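Local coordinates for FAD-dependent pyridine nucleotide-disulphide oxidoreductase (Desulfovibrio vulgaris, PDB 3IWA), which probably uses FAD to pass electrons from NADH or NADPH to a disulphide or related acceptor, as other members of its flavoprotein family do, at residues 133-142 against 248-256; 271-282 against 291-299. All coordinates share one frame; numbering follows the deposited sequence.

Both interactions pair parallel backbone segments, but in different parts of the reductase. Interaction 1 lies at the edge of the five-stranded sheet of the probable NAD(P)H-binding domain, where strand 138-140 is the outermost strand; it is partly buried and rests on four backbone hydrogen bonds plus aliphatic side chains. Interaction 2 is more deeply buried and belongs to the probable FAD domain. It joins a small three-stranded sheet to the end of the edge strand 289-291, with fewer backbone bonds, a bridging water and a folded methionine. The centres are about 25 Å apart, yet the contacts meet where Thr142 O packs 4.1 Å from Asp294 OD2.

Interaction 1: 133-142 against 248-256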
loop_
_atom_site.group_PDB
_atom_site.type_symbol
_atom_site.label_atom_id
_atom_site.label_comp_id
_atom_site.label_asym_id
_atom_site.label_seq_id
_atom_site.Cartn_x
_atom_site.Cartn_y
_atom_site.Cartn_z
ATOM N N MET A 133 -30.094 -31.777 1.456
ATOM C CA MET A 133 -28.861 -31.240 0.873
ATOM C C MET A 133 -28.509 -31.912 -0.469
ATOM O O MET A 133 -27.398 -31.715 -0.995
ATOM C CB MET A 133 -27.703 -31.344 1.883
ATOM C CG MET A 133 -27.703 -30.206 2.926
ATOM S SD MET A 133 -27.240 -28.601 2.241
ATOM C CE MET A 133 -28.145 -27.493 3.315
ATOM N N ASP A 134 -29.456 -32.693 -1.004
ATOM C CA ASP A 134 -29.324 -33.410 -2.284
ATOM C C ASP A 134 -30.286 -32.906 -3.356
ATOM O O ASP A 134 -30.314 -33.455 -4.449
ATOM C CB ASP A 134 -29.554 -34.924 -2.092
ATOM C CG ASP A 134 -30.925 -35.253 -1.453
ATOM O OD1 ASP A 134 -31.626 -36.154 -1.985
ATOM O OD2 ASP A 134 -31.301 -34.609 -0.435
ATOM N N LEU A 135 -31.063 -31.869 -3.057
ATOM C CA LEU A 135 -32.086 -31.404 -3.987
ATOM C C LEU A 135 -31.458 -30.606 -5.103
ATOM O O LEU A 135 -30.394 -30.008 -4.939
ATOM C CB LEU A 135 -33.116 -30.531 -3.273
ATOM C CG LEU A 135 -33.970 -31.203 -2.196
ATOM C CD1 LEU A 135 -34.646 -30.142 -1.379
ATOM C CD2 LEU A 135 -34.988 -32.164 -2.824
ATOM N N ALA A 136 -32.121 -30.599 -6.245
ATOM C CA ALA A 136 -31.705 -29.756 -7.348
ATOM C C ALA A 136 -31.951 -28.328 -6.893
ATOM O O ALA A 136 -32.907 -28.090 -6.167
ATOM C CB ALA A 136 -32.517 -30.069 -8.594
ATOM N N GLY A 137 -31.083 -27.398 -7.301
ATOM C CA GLY A 137 -31.157 -25.989 -6.859
ATOM C C GLY A 137 -30.261 -25.620 -5.678
ATOM O O GLY A 137 -30.207 -24.471 -5.299
ATOM N N VAL A 138 -29.604 -26.607 -5.082
ATOM C CA VAL A 138 -28.692 -26.414 -3.971
ATOM C C VAL A 138 -27.267 -26.411 -4.529
ATOM O O VAL A 138 -26.711 -27.460 -4.887
ATOM C CB VAL A 138 -28.844 -27.515 -2.888
ATOM C CG1 VAL A 138 -27.872 -27.285 -1.748
ATOM C CG2 VAL A 138 -30.282 -27.577 -2.353
ATOM N N THR A 139 -26.674 -25.220 -4.600
ATOM C CA THR A 139 -25.462 -25.039 -5.367
ATOM C C THR A 139 -24.267 -24.627 -4.536
ATOM O O THR A 139 -24.215 -23.500 -4.073
ATOM C CB THR A 139 -25.654 -23.974 -6.413
ATOM O OG1 THR A 139 -26.980 -24.056 -6.926
ATOM C CG2 THR A 139 -24.642 -24.151 -7.529
ATOM N N PRO A 140 -23.266 -25.522 -4.417
ATOM C CA PRO A 140 -22.040 -25.188 -3.723
ATOM C C PRO A 140 -21.288 -24.173 -4.552
ATOM O O PRO A 140 -21.300 -24.267 -5.773
ATOM C CB PRO A 140 -21.260 -26.512 -3.725
ATOM C CG PRO A 140 -21.645 -27.163 -5.015
ATOM C CD PRO A 140 -23.102 -26.730 -5.253
ATOM N N VAL A 141 -20.675 -23.195 -3.900
ATOM C CA VAL A 141 -19.760 -22.265 -4.577
ATOM C C VAL A 141 -18.506 -22.101 -3.708
ATOM O O VAL A 141 -18.567 -21.489 -2.646
ATOM C CB VAL A 141 -20.453 -20.909 -4.847
ATOM C CG1 VAL A 141 -19.466 -19.910 -5.465
ATOM C CG2 VAL A 141 -21.675 -21.135 -5.740
ATOM N N THR A 142 -17.395 -22.694 -4.144
ATOM C CA THR A 142 -16.165 -22.771 -3.328
ATOM C C THR A 142 -15.090 -21.753 -3.709
ATOM O O THR A 142 -14.061 -21.653 -3.049
ATOM C CB THR A 142 -15.497 -24.179 -3.419
ATOM O OG1 THR A 142 -15.019 -24.414 -4.765
ATOM C CG2 THR A 142 -16.473 -25.286 -2.972
ATOM N N ASP A 248 -36.018 -21.074 -4.268
ATOM C CA ASP A 248 -35.815 -21.963 -5.409
ATOM C C ASP A 248 -34.333 -22.079 -5.782
ATOM O O ASP A 248 -33.956 -22.894 -6.607
ATOM C CB ASP A 248 -36.674 -21.547 -6.627
ATOM C CG ASP A 248 -36.626 -20.048 -6.916
ATOM O OD1 ASP A 248 -36.018 -19.621 -7.924
ATOM O OD2 ASP A 248 -37.218 -19.285 -6.151
ATOM N N LEU A 249 -33.499 -21.235 -5.195
ATOM C CA LEU A 249 -32.022 -21.362 -5.303
ATOM C C LEU A 249 -31.427 -21.200 -3.906
ATOM O O LEU A 249 -31.730 -20.237 -3.215
ATOM C CB LEU A 249 -31.438 -20.284 -6.230
ATOM C CG LEU A 249 -29.918 -20.270 -6.431
ATOM C CD1 LEU A 249 -29.455 -21.436 -7.291
ATOM C CD2 LEU A 249 -29.484 -18.957 -7.044
ATOM N N VAL A 250 -30.580 -22.146 -3.527
ATOM C CA VAL A 250 -29.838 -22.103 -2.288
ATOM C C VAL A 250 -28.338 -22.231 -2.590
ATOM O O VAL A 250 -27.887 -23.225 -3.179
ATOM C CB VAL A 250 -30.281 -23.225 -1.336
ATOM C CG1 VAL A 250 -29.410 -23.249 -0.114
ATOM C CG2 VAL A 250 -31.767 -23.052 -0.977
ATOM N N ILE A 251 -27.587 -21.206 -2.208
ATOM C CA ILE A 251 -26.148 -21.164 -2.417
ATOM C C ILE A 251 -25.456 -21.626 -1.133
ATOM O O ILE A 251 -25.693 -21.073 -0.068
ATOM C CB ILE A 251 -25.698 -19.740 -2.771
ATOM C CG1 ILE A 251 -26.503 -19.179 -3.952
ATOM C CG2 ILE A 251 -24.249 -19.705 -3.127
ATOM C CD1 ILE A 251 -26.217 -19.867 -5.259
ATOM N N LEU A 252 -24.649 -22.673 -1.231
ATOM C CA LEU A 252 -23.801 -23.111 -0.130
ATOM C C LEU A 252 -22.435 -22.392 -0.212
ATOM O O LEU A 252 -21.643 -22.633 -1.130
ATOM C CB LEU A 252 -23.608 -24.637 -0.146
ATOM C CG LEU A 252 -24.860 -25.519 -0.036
ATOM C CD1 LEU A 252 -24.436 -26.968 0.147
ATOM C CD2 LEU A 252 -25.809 -25.105 1.083
ATOM N N ALA A 253 -22.205 -21.503 0.751
ATOM C CA ALA A 253 -21.024 -20.649 0.836
ATOM C C ALA A 253 -20.636 -20.601 2.298
ATOM O O ALA A 253 -20.431 -19.535 2.858
ATOM C CB ALA A 253 -21.343 -19.235 0.350
ATOM N N ALA A 254 -20.547 -21.763 2.914
ATOM C CA ALA A 254 -20.303 -21.843 4.345
ATOM C C ALA A 254 -18.947 -22.438 4.619
ATOM O O ALA A 254 -18.770 -23.133 5.616
ATOM C CB ALA A 254 -21.396 -22.680 5.036
ATOM N N GLY A 255 -17.991 -22.176 3.743
ATOM C CA GLY A 255 -16.634 -22.661 3.973
ATOM C C GLY A 255 -16.372 -24.017 3.324
ATOM O O GLY A 255 -17.297 -24.755 2.959
ATOM N N VAL A 256 -15.096 -24.348 3.217
ATOM C CA VAL A 256 -14.639 -25.390 2.333
ATOM C C VAL A 256 -13.660 -26.304 3.021
ATOM O O VAL A 256 -13.079 -25.947 4.042
ATOM C CB VAL A 256 -13.955 -24.767 1.110
ATOM C CG1 VAL A 256 -14.918 -23.768 0.417
ATOM C CG2 VAL A 256 -12.612 -24.082 1.505
#
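Leu252 of the inner strand 249-252 reaches over Val138 and Met133 at the edge of a parallel Rossmann-type sheet, probably the NAD(P)H-binding part of this reductase. Strand 138-140 is the outermost strand here, and strand 161-165, which leads into a GxGxxG-like turn, pairs with the other side of 249-252. Four backbone bonds zip the edge: Val250 N to Gly137 O (2.9 Å), Thr139 N to Val250 O (2.7 Å), Leu252 N to Thr139 O and Val141 N to Leu252 O. The amides of Thr139 and Val141 thus face the neighbour, while Pro140, which has no N-H, falls at the alternate position where none is needed for this pairing.

From its root outward, Leu252 first sets CB beside Pro140 CA at 3.9 Å. With CG anti to its own carbonyl carbon (chi1 -60°), the side chain then runs to Val138, whose CG1 lies 3.9 Å from Leu252 CG. At the fork, CD1 touches both Val138 CG1 and the sulfur of Met133, whereas CD2 meets Met133 SD and CE. Met133 gets there from the loop by bending at chi2 (-71°), which lays its thioether across the leucine tip.

Thr139 and Ile251 project from the other face. Helix 144-153 packs there, with Val150 against Thr139 and Val141. Val141 also offers CG2 to Ile251 CG2 at 3.9 Å. Beyond the paired strands, Val256, which starts strand 256-258, comes back to the edge segment, its CG1 3.9 Å from Thr142 CB.

Interaction 2: 271-282 against 291-299; sequences DPRGAIIVDTRM and AGGDCVTIP
A short parallel pairing of 276-277 with strand 296-299 flanks the Ala291-Gly292-Gly293-Asp294 segment, which resembles the glycine-aspartate motif that borders the flavin in relatives of this reductase, consistent with a similar place here. Two backbone bonds hold the pairing: the N-H of Ile276 is donated to Cys295 O, with N 2.7 Å from that oxygen, and Ile276 O accepts from Thr297 N at 3.0 Å. The pairing loosens past this point, and one water spans the widening gap by donating to both Val278 O and Thr297 O. Before the strand, Asp271 opens a type I beta turn; its OD1 accepts the amide of Ala275 at 2.8 Å, the N-H coming from above the carboxylate plane.

Ile276 directs CG2 onto Ala291 CB, 3.8 Å away, and its CD1 lies by Cys295 SG. Val278 divides its two methyls between neighbours: CG1 touches both Ala291 CB and Val296 CG1, while CG2 runs beside Ile298 CG2 at 4.1 Å, the two side chains pointing the same way. Thr297 lies on the other face, alongside Ile277, with CG2 3.7 Å from Ile277 CG1. Its OG1 is hydrogen-bonded to Gly307 O on the third strand of this small sheet.

At the far end, Met282 O accepts Ala291 N at 3.1 Å, tying the segment to the edge strand 289-291. The methionine chain, backed by Gln318 and Ile322 of helix 314-326, is folded at chi2 (-53°) and chi3 (-66°). This turns its methyl back toward Gly292, with CE 4.0 Å from Gly292 CA.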
loop_
_atom_site.group_PDB
_atom_site.type_symbol
_atom_site.label_atom_id
_atom_site.label_comp_id
_atom_site.label_asym_id
_atom_site.label_seq_id
_atom_site.Cartn_x
_atom_site.Cartn_y
_atom_site.Cartn_z
ATOM N N ASP A 271 -2.371 -32.258 6.671
ATOM C CA ASP A 271 -2.646 -31.751 8.015
ATOM C C ASP A 271 -3.976 -32.328 8.518
ATOM O O ASP A 271 -4.680 -32.998 7.753
ATOM C CB ASP A 271 -2.560 -30.196 8.044
ATOM C CG ASP A 271 -3.825 -29.485 7.588
ATOM O OD1 ASP A 271 -4.815 -30.116 7.156
ATOM O OD2 ASP A 271 -3.814 -28.236 7.660
ATOM N N PRO A 272 -4.318 -32.117 9.808
ATOM C CA PRO A 272 -5.569 -32.632 10.422
ATOM C C PRO A 272 -6.854 -32.267 9.698
ATOM O O PRO A 272 -7.859 -32.968 9.812
ATOM C CB PRO A 272 -5.585 -31.940 11.783
ATOM C CG PRO A 272 -4.144 -31.847 12.144
ATOM C CD PRO A 272 -3.405 -31.577 10.835
ATOM N N ARG A 273 -6.811 -31.146 8.999
ATOM C CA ARG A 273 -7.906 -30.628 8.181
ATOM C C ARG A 273 -7.973 -31.347 6.796
ATOM O O ARG A 273 -8.948 -31.208 6.057
ATOM C CB ARG A 273 -7.636 -29.118 8.025
ATOM C CG ARG A 273 -8.770 -28.202 7.568
ATOM C CD ARG A 273 -8.212 -26.893 6.877
ATOM N NE ARG A 273 -7.432 -26.012 7.774
ATOM C CZ ARG A 273 -7.909 -24.933 8.423
ATOM N NH1 ARG A 273 -7.093 -24.215 9.195
ATOM N NH2 ARG A 273 -9.189 -24.561 8.315
ATOM N N GLY A 274 -6.924 -32.115 6.467
ATOM C CA GLY A 274 -6.755 -32.745 5.141
ATOM C C GLY A 274 -6.009 -31.897 4.108
ATOM O O GLY A 274 -5.952 -32.262 2.935
ATOM N N ALA A 275 -5.459 -30.752 4.524
ATOM C CA ALA A 275 -4.763 -29.868 3.585
ATOM C C ALA A 275 -3.392 -30.460 3.316
ATOM O O ALA A 275 -2.727 -30.907 4.235
ATOM C CB ALA A 275 -4.646 -28.434 4.131
ATOM N N ILE A 276 -2.994 -30.496 2.047
ATOM C CA ILE A 276 -1.669 -30.987 1.650
ATOM C C ILE A 276 -0.576 -30.050 2.195
ATOM O O ILE A 276 -0.657 -28.825 2.038
ATOM C CB ILE A 276 -1.567 -31.071 0.136
ATOM C CG1 ILE A 276 -2.531 -32.128 -0.426
ATOM C CG2 ILE A 276 -0.158 -31.357 -0.292
ATOM C CD1 ILE A 276 -2.651 -32.089 -1.924
ATOM N N ILE A 277 0.423 -30.629 2.857
ATOM C CA ILE A 277 1.487 -29.867 3.460
ATOM C C ILE A 277 2.560 -29.692 2.413
ATOM O O ILE A 277 3.044 -30.665 1.856
ATOM C CB ILE A 277 2.040 -30.562 4.709
ATOM C CG1 ILE A 277 0.986 -30.595 5.819
ATOM C CG2 ILE A 277 3.348 -29.879 5.227
ATOM C CD1 ILE A 277 1.442 -31.435 7.028
ATOM N N VAL A 278 2.917 -28.440 2.140
ATOM C CA VAL A 278 3.980 -28.117 1.187
ATOM C C VAL A 278 5.076 -27.242 1.793
ATOM O O VAL A 278 4.842 -26.456 2.708
ATOM C CB VAL A 278 3.404 -27.421 -0.045
ATOM C CG1 VAL A 278 2.426 -28.363 -0.751
ATOM C CG2 VAL A 278 2.728 -26.118 0.343
ATOM N N ASP A 279 6.283 -27.357 1.248
ATOM C CA ASP A 279 7.350 -26.447 1.614
ATOM C C ASP A 279 7.212 -25.142 0.817
ATOM O O ASP A 279 6.259 -24.976 0.036
ATOM C CB ASP A 279 8.719 -27.123 1.436
ATOM C CG ASP A 279 9.144 -27.274 -0.011
ATOM O OD1 ASP A 279 8.481 -26.737 -0.937
ATOM O OD2 ASP A 279 10.176 -27.969 -0.215
ATOM N N THR A 280 8.168 -24.234 0.977
ATOM C CA THR A 280 8.013 -22.924 0.377
ATOM C C THR A 280 8.249 -22.953 -1.106
ATOM O O THR A 280 7.925 -21.988 -1.774
ATOM C CB THR A 280 8.946 -21.881 0.982
ATOM O OG1 THR A 280 10.268 -22.276 0.696
ATOM C CG2 THR A 280 8.754 -21.785 2.480
ATOM N N ARG A 281 8.800 -24.050 -1.624
ATOM C CA ARG A 281 8.913 -24.245 -3.080
ATOM C C ARG A 281 7.622 -24.827 -3.692
ATOM O O ARG A 281 7.557 -25.075 -4.895
ATOM C CB ARG A 281 10.097 -25.165 -3.413
ATOM C CG ARG A 281 11.435 -24.501 -3.498
ATOM C CD ARG A 281 12.020 -24.186 -2.136
ATOM N NE ARG A 281 13.305 -23.490 -2.273
ATOM C CZ ARG A 281 14.001 -22.971 -1.251
ATOM N NH1 ARG A 281 13.558 -23.088 -0.002
ATOM N NH2 ARG A 281 15.154 -22.343 -1.471
ATOM N N MET A 282 6.623 -25.034 -2.828
ATOM C CA MET A 282 5.331 -25.654 -3.125
ATOM C C MET A 282 5.399 -27.168 -3.369
ATOM O O MET A 282 4.469 -27.752 -3.924
ATOM C CB MET A 282 4.578 -24.905 -4.235
ATOM C CG MET A 282 4.370 -23.378 -3.970
ATOM S SD MET A 282 3.620 -22.851 -2.404
ATOM C CE MET A 282 1.978 -23.535 -2.639
ATOM N N ALA A 291 1.862 -28.948 -5.158
ATOM C CA ALA A 291 0.475 -28.693 -4.831
ATOM C C ALA A 291 0.332 -27.209 -4.507
ATOM O O ALA A 291 1.243 -26.598 -3.974
ATOM C CB ALA A 291 0.041 -29.543 -3.624
ATOM N N GLY A 292 -0.805 -26.630 -4.847
ATOM C CA GLY A 292 -1.133 -25.277 -4.417
ATOM C C GLY A 292 -2.629 -25.003 -4.436
ATOM O O GLY A 292 -3.430 -25.892 -4.736
ATOM N N GLY A 293 -3.001 -23.764 -4.113
ATOM C CA GLY A 293 -4.382 -23.305 -4.223
ATOM C C GLY A 293 -5.108 -23.671 -2.948
ATOM O O GLY A 293 -4.512 -23.678 -1.882
ATOM N N ASP A 294 -6.385 -24.001 -3.058
ATOM C CA ASP A 294 -7.206 -24.308 -1.878
ATOM C C ASP A 294 -7.053 -25.732 -1.301
ATOM O O ASP A 294 -7.889 -26.138 -0.492
ATOM C CB ASP A 294 -8.698 -24.169 -2.209
ATOM C CG ASP A 294 -9.058 -22.869 -2.894
ATOM O OD1 ASP A 294 -8.276 -21.892 -2.868
ATOM O OD2 ASP A 294 -10.179 -22.839 -3.455
ATOM N N CYS A 295 -6.076 -26.517 -1.764
ATOM C CA CYS A 295 -5.891 -27.876 -1.260
ATOM C C CYS A 295 -4.688 -27.986 -0.345
ATOM O O CYS A 295 -4.417 -29.056 0.190
ATOM C CB CYS A 295 -5.787 -28.882 -2.394
ATOM S SG CYS A 295 -4.390 -28.757 -3.579
ATOM N N VAL A 296 -3.997 -26.865 -0.127
ATOM C CA VAL A 296 -2.791 -26.843 0.674
ATOM C C VAL A 296 -2.911 -25.971 1.919
ATOM O O VAL A 296 -3.758 -25.092 2.003
ATOM C CB VAL A 296 -1.552 -26.352 -0.166
ATOM C CG1 VAL A 296 -1.368 -27.201 -1.452
ATOM C CG2 VAL A 296 -1.672 -24.860 -0.551
ATOM N N THR A 297 -2.029 -26.250 2.879
ATOM C CA THR A 297 -1.726 -25.373 4.000
ATOM C C THR A 297 -0.367 -24.736 3.783
ATOM O O THR A 297 0.539 -25.390 3.335
ATOM C CB THR A 297 -1.693 -26.096 5.397
ATOM O OG1 THR A 297 -1.271 -25.170 6.426
ATOM C CG2 THR A 297 -0.725 -27.307 5.400
ATOM N N ILE A 298 -0.260 -23.449 4.095
ATOM C CA ILE A 298 1.008 -22.728 4.086
ATOM C C ILE A 298 1.086 -21.870 5.361
ATOM O O ILE A 298 0.087 -21.610 5.988
ATOM C CB ILE A 298 1.113 -21.796 2.907
ATOM C CG1 ILE A 298 -0.053 -20.810 2.918
ATOM C CG2 ILE A 298 1.128 -22.582 1.628
ATOM C CD1 ILE A 298 -0.065 -19.883 1.765
ATOM N N PRO A 299 2.293 -21.438 5.745
ATOM C CA PRO A 299 2.459 -20.694 6.994
ATOM C C PRO A 299 1.621 -19.423 7.043
ATOM O O PRO A 299 1.582 -18.658 6.067
ATOM C CB PRO A 299 3.936 -20.325 6.981
ATOM C CG PRO A 299 4.574 -21.316 6.074
ATOM C CD PRO A 299 3.561 -21.540 5.013
HETATM O O HOH W 1 2.853 -26.013 4.485
#